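Local coordinates for VC0179-like protein (Escherichia coli, PDB 4XJ6) that probably synthesises cyclic GMP-AMP and related cyclic dinucleotides from nucleoside triphosphates, with magnesium ions, as a bacterial homolog of cyclic GMP-AMP synthase, at residues E380-K388 and V397-S405. Residues are numbered along the deposited sequence; the frame is centred on the assembly and turned at random.
Sequences ESREEALRK and VTNALLITS
Arg382, in the first turn of helix 382-393, reaches across to the backbone of Ala400 and Ile403, and its long chain passes from one carbonyl oxygen to the next. Its CB starts alongside the other segment rather than pointing at it, but CG lies anti to the backbone N (chi1 176°) and runs over the carbonyl of Ala400, with CG 3.2 Å from Ala400 O. CD then sits between two carbonyl oxygens, those of Ala400 and Ile403. Bends at chi2 and chi3 turn the guanidinium so that NH1 donates to Ile403 O, 3.2 Å away; the oxygen lies near the group's edge but tilted out of its plane, and NH1 approaches nearly in line with the C=O bond. Arginine suits the place because its methylenes lie along the carbonyl oxygens while its far end supplies an N-H.

The strip being gripped is the C-terminal tail of the chain, within the region assigned to the cyclic GMP-AMP synthase C-terminal domain family: it folds back over the helix through an Asx turn, in which Asn399 OD1 accepts from Leu401 N, and a 3-10 turn, then becomes strand 404-405, antiparallel to N-terminal strand 3-4. One turn further along the helix the contact is largely apolar, with leucine methyls also resting against backbone carbonyl oxygens. Ile403 extends CD1 to within 3.7 Å of Leu386 CB and 3.8 Å of Ala385 CB, where a small methyl admits the branched chain; Trp3 touches both Ala385 and Ile403. Leu386 forks over the tail: CD2 meets Ala400 CB at 3.9 Å and Thr398 O at 3.4 Å, while CD1 faces Val397 O, which also accepts a hydrogen bond from Asn390 ND2. Ala400, with just a methyl, lets the tail come close to the helix, its CA 5.5 Å from Glu383 CA.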
ATOM      1  N   GLU A 380      -0.019 -26.197 -28.887  1.00 47.77           N
ATOM      2  CA  GLU A 380       0.030 -26.496 -30.312  1.00 58.33           C
ATOM      3  C   GLU A 380      -0.526 -25.353 -31.158  1.00 59.13           C
ATOM      4  O   GLU A 380      -0.010 -25.069 -32.238  1.00 62.65           O
ATOM      5  CB  GLU A 380      -0.731 -27.790 -30.606  1.00 65.07           C
ATOM      6  CG  GLU A 380       0.057 -28.794 -31.429  1.00 73.37           C
ATOM      7  CD  GLU A 380      -0.312 -30.226 -31.095  1.00 79.66           C
ATOM      8  OE1 GLU A 380      -1.381 -30.687 -31.548  1.00 81.97           O
ATOM      9  OE2 GLU A 380       0.463 -30.886 -30.371  1.00 81.22           O
ATOM     10  N   SER A 381      -1.574 -24.700 -30.666  1.00 54.62           N
ATOM     11  CA  SER A 381      -2.173 -23.586 -31.395  1.00 48.41           C
ATOM     12  C   SER A 381      -1.930 -22.262 -30.681  1.00 45.95           C
ATOM     13  O   SER A 381      -1.604 -22.231 -29.494  1.00 41.16           O
ATOM     14  CB  SER A 381      -3.676 -23.807 -31.587  1.00 45.81           C
ATOM     15  OG  SER A 381      -4.424 -23.132 -30.592  1.00 45.10           O
ATOM     16  N   ARG A 382      -2.102 -21.173 -31.419  1.00 45.06           N
ATOM     17  CA  ARG A 382      -1.855 -19.831 -30.909  1.00 41.29           C
ATOM     18  C   ARG A 382      -2.932 -19.379 -29.926  1.00 38.25           C
ATOM     19  O   ARG A 382      -2.632 -18.733 -28.920  1.00 34.56           O
ATOM     20  CB  ARG A 382      -1.756 -18.849 -32.076  1.00 43.96           C
ATOM     21  CG  ARG A 382      -1.591 -17.400 -31.679  1.00 43.11           C
ATOM     22  CD  ARG A 382      -0.648 -16.683 -32.634  1.00 46.75           C
ATOM     23  NE  ARG A 382      -0.675 -17.250 -33.979  1.00 51.72           N
ATOM     24  CZ  ARG A 382       0.005 -16.755 -35.010  1.00 55.99           C
ATOM     25  NH1 ARG A 382       0.764 -15.675 -34.855  1.00 57.10           N
ATOM     26  NH2 ARG A 382      -0.076 -17.336 -36.201  1.00 57.98           N
ATOM     27  N   GLU A 383      -4.184 -19.723 -30.212  1.00 38.83           N
ATOM     28  CA  GLU A 383      -5.279 -19.362 -29.321  1.00 41.32           C
ATOM     29  C   GLU A 383      -5.199 -20.187 -28.042  1.00 38.53           C
ATOM     30  O   GLU A 383      -5.637 -19.748 -26.979  1.00 39.92           O
ATOM     31  CB  GLU A 383      -6.638 -19.559 -30.003  1.00 43.12           C
ATOM     32  CG  GLU A 383      -7.095 -21.005 -30.113  1.00 57.57           C
ATOM     33  CD  GLU A 383      -8.575 -21.119 -30.419  1.00 71.13           C
ATOM     34  OE1 GLU A 383      -9.203 -20.077 -30.702  1.00 74.80           O
ATOM     35  OE2 GLU A 383      -9.113 -22.246 -30.367  1.00 74.33           O
ATOM     36  N   GLU A 384      -4.627 -21.381 -28.155  1.00 35.46           N
ATOM     37  CA  GLU A 384      -4.464 -22.265 -27.012  1.00 35.79           C
ATOM     38  C   GLU A 384      -3.396 -21.721 -26.072  1.00 35.08           C
ATOM     39  O   GLU A 384      -3.508 -21.841 -24.850  1.00 34.86           O
ATOM     40  CB  GLU A 384      -4.101 -23.676 -27.472  1.00 45.06           C
ATOM     41  CG  GLU A 384      -3.819 -24.638 -26.339  1.00 56.38           C
ATOM     42  CD  GLU A 384      -3.304 -25.977 -26.821  1.00 63.53           C
ATOM     43  OE1 GLU A 384      -3.524 -26.319 -28.003  1.00 62.97           O
ATOM     44  OE2 GLU A 384      -2.672 -26.687 -26.011  1.00 65.59           O
ATOM     45  N   ALA A 385      -2.363 -21.121 -26.653  1.00 35.67           N
ATOM     46  CA  ALA A 385      -1.280 -20.529 -25.880  1.00 32.27           C
ATOM     47  C   ALA A 385      -1.791 -19.363 -25.043  1.00 29.11           C
ATOM     48  O   ALA A 385      -1.414 -19.205 -23.883  1.00 24.59           O
ATOM     49  CB  ALA A 385      -0.158 -20.072 -26.804  1.00 27.10           C
ATOM     50  N   LEU A 386      -2.658 -18.554 -25.644  1.00 32.99           N
ATOM     51  CA  LEU A 386      -3.211 -17.384 -24.972  1.00 29.35           C
ATOM     52  C   LEU A 386      -4.078 -17.781 -23.787  1.00 26.64           C
ATOM     53  O   LEU A 386      -3.899 -17.268 -22.683  1.00 23.97           O
ATOM     54  CB  LEU A 386      -4.025 -16.536 -25.949  1.00 26.91           C
ATOM     55  CG  LEU A 386      -4.804 -15.380 -25.322  1.00 28.18           C
ATOM     56  CD1 LEU A 386      -3.857 -14.371 -24.684  1.00 29.28           C
ATOM     57  CD2 LEU A 386      -5.697 -14.710 -26.353  1.00 31.71           C
ATOM     58  N   ARG A 387      -5.015 -18.696 -24.023  1.00 26.32           N
ATOM     59  CA  ARG A 387      -5.891 -19.198 -22.969  1.00 32.04           C
ATOM     60  C   ARG A 387      -5.107 -19.837 -21.826  1.00 30.78           C
ATOM     61  O   ARG A 387      -5.537 -19.806 -20.672  1.00 28.33           O
ATOM     62  CB  ARG A 387      -6.882 -20.219 -23.530  1.00 35.50           C
ATOM     63  CG  ARG A 387      -7.962 -19.639 -24.427  1.00 44.84           C
ATOM     64  CD  ARG A 387      -9.079 -20.650 -24.630  1.00 52.68           C
ATOM     65  NE  ARG A 387      -8.553 -21.957 -25.014  1.00 58.96           N
ATOM     66  CZ  ARG A 387      -8.415 -22.364 -26.272  1.00 63.96           C
ATOM     67  NH1 ARG A 387      -8.772 -21.567 -27.271  1.00 64.93           N
ATOM     68  NH2 ARG A 387      -7.925 -23.569 -26.532  1.00 64.98           N
ATOM     69  N   LYS A 388      -3.958 -20.419 -22.152  1.00 29.37           N
ATOM     70  CA  LYS A 388      -3.163 -21.121 -21.156  1.00 31.29           C
ATOM     71  C   LYS A 388      -2.408 -20.146 -20.258  1.00 29.92           C
ATOM     72  O   LYS A 388      -2.462 -20.252 -19.034  1.00 28.31           O
ATOM     73  CB  LYS A 388      -2.184 -22.077 -21.829  1.00 32.97           C
ATOM     74  CG  LYS A 388      -1.695 -23.174 -20.906  1.00 35.17           C
ATOM     75  CD  LYS A 388      -2.870 -23.998 -20.414  1.00 33.16           C
ATOM     76  CE  LYS A 388      -2.515 -24.804 -19.179  1.00 36.85           C
ATOM     77  NZ  LYS A 388      -3.619 -25.711 -18.758  1.00 39.00           N
ATOM     78  N   VAL A 397      -5.193  -9.758 -21.604  1.00 23.74           N
ATOM     79  CA  VAL A 397      -4.792  -9.746 -23.002  1.00 28.66           C
ATOM     80  C   VAL A 397      -5.661 -10.738 -23.754  1.00 25.22           C
ATOM     81  O   VAL A 397      -5.785 -11.893 -23.351  1.00 24.88           O
ATOM     82  CB  VAL A 397      -3.306 -10.109 -23.183  1.00 28.54           C
ATOM     83  CG1 VAL A 397      -2.944 -10.197 -24.667  1.00 27.56           C
ATOM     84  CG2 VAL A 397      -2.437  -9.099 -22.467  1.00 26.20           C
ATOM     85  N   THR A 398      -6.269 -10.286 -24.844  1.00 26.53           N
ATOM     86  CA  THR A 398      -7.213 -11.114 -25.579  1.00 27.68           C
ATOM     87  C   THR A 398      -6.768 -11.310 -27.022  1.00 32.83           C
ATOM     88  O   THR A 398      -7.349 -12.107 -27.761  1.00 29.48           O
ATOM     89  CB  THR A 398      -8.620 -10.497 -25.556  1.00 29.03           C
ATOM     90  OG1 THR A 398      -8.556  -9.147 -26.030  1.00 32.05           O
ATOM     91  CG2 THR A 398      -9.182 -10.503 -24.143  1.00 28.55           C
ATOM     92  N   ASN A 399      -5.730 -10.579 -27.410  1.00 28.13           N
ATOM     93  CA  ASN A 399      -5.213 -10.640 -28.769  1.00 28.99           C
ATOM     94  C   ASN A 399      -4.170 -11.746 -28.940  1.00 40.00           C
ATOM     95  O   ASN A 399      -2.991 -11.560 -28.632  1.00 34.14           O
ATOM     96  CB  ASN A 399      -4.622  -9.285 -29.163  1.00 29.29           C
ATOM     97  CG  ASN A 399      -4.299  -9.196 -30.643  1.00 33.55           C
ATOM     98  OD1 ASN A 399      -4.575 -10.120 -31.407  1.00 32.07           O
ATOM     99  ND2 ASN A 399      -3.719  -8.074 -31.055  1.00 36.32           N
ATOM    100  N   ALA A 400      -4.617 -12.891 -29.447  1.00 29.08           N
ATOM    101  CA  ALA A 400      -3.743 -14.041 -29.653  1.00 31.63           C
ATOM    102  C   ALA A 400      -2.671 -13.753 -30.700  1.00 32.23           C
ATOM    103  O   ALA A 400      -1.620 -14.388 -30.708  1.00 34.57           O
ATOM    104  CB  ALA A 400      -4.563 -15.261 -30.054  1.00 29.90           C
ATOM    105  N   LEU A 401      -2.935 -12.780 -31.568  1.00 32.09           N
ATOM    106  CA  LEU A 401      -2.001 -12.428 -32.638  1.00 34.11           C
ATOM    107  C   LEU A 401      -0.710 -11.805 -32.113  1.00 34.37           C
ATOM    108  O   LEU A 401       0.246 -11.617 -32.866  1.00 40.33           O
ATOM    109  CB  LEU A 401      -2.662 -11.471 -33.631  1.00 35.42           C
ATOM    110  CG  LEU A 401      -3.817 -12.044 -34.453  1.00 40.13           C
ATOM    111  CD1 LEU A 401      -4.272 -11.048 -35.512  1.00 38.44           C
ATOM    112  CD2 LEU A 401      -3.426 -13.373 -35.088  1.00 40.58           C
ATOM    113  N   LEU A 402      -0.688 -11.480 -30.826  1.00 30.28           N
ATOM    114  CA  LEU A 402       0.512 -10.956 -30.189  1.00 28.81           C
ATOM    115  C   LEU A 402       1.525 -12.074 -29.962  1.00 32.29           C
ATOM    116  O   LEU A 402       2.731 -11.831 -29.899  1.00 28.87           O
ATOM    117  CB  LEU A 402       0.168 -10.285 -28.862  1.00 29.25           C
ATOM    118  CG  LEU A 402      -0.722  -9.048 -28.924  1.00 32.20           C
ATOM    119  CD1 LEU A 402      -1.056  -8.567 -27.519  1.00 28.19           C
ATOM    120  CD2 LEU A 402      -0.044  -7.945 -29.725  1.00 36.56           C
ATOM    121  N   ILE A 403       1.021 -13.299 -29.834  1.00 33.24           N
ATOM    122  CA  ILE A 403       1.866 -14.467 -29.629  1.00 31.64           C
ATOM    123  C   ILE A 403       2.567 -14.851 -30.922  1.00 31.35           C
ATOM    124  O   ILE A 403       1.920 -15.105 -31.933  1.00 34.82           O
ATOM    125  CB  ILE A 403       1.044 -15.657 -29.112  1.00 36.22           C
ATOM    126  CG1 ILE A 403       0.356 -15.292 -27.793  1.00 35.59           C
ATOM    127  CG2 ILE A 403       1.925 -16.880 -28.931  1.00 35.26           C
ATOM    128  CD1 ILE A 403      -0.572 -16.362 -27.282  1.00 35.64           C
ATOM    129  N   THR A 404       3.893 -14.884 -30.891  1.00 35.21           N
ATOM    130  CA  THR A 404       4.664 -15.184 -32.092  1.00 38.09           C
ATOM    131  C   THR A 404       5.578 -16.386 -31.889  1.00 37.57           C
ATOM    132  O   THR A 404       6.069 -16.622 -30.784  1.00 29.70           O
ATOM    133  CB  THR A 404       5.512 -13.978 -32.531  1.00 39.47           C
ATOM    134  OG1 THR A 404       6.371 -13.586 -31.453  1.00 37.98           O
ATOM    135  CG2 THR A 404       4.611 -12.811 -32.904  1.00 40.46           C
ATOM    136  N   SER A 405       5.801 -17.140 -32.960  1.00 39.57           N
ATOM    137  CA  SER A 405       6.667 -18.312 -32.910  1.00 44.48           C
ATOM    138  C   SER A 405       8.104 -17.907 -32.612  1.00 46.47           C
ATOM    139  O   SER A 405       8.617 -16.944 -33.180  1.00 49.91           O
ATOM    140  CB  SER A 405       6.594 -19.091 -34.227  1.00 50.27           C
ATOM    141  OG  SER A 405       7.342 -20.295 -34.157  1.00 52.99           O
TER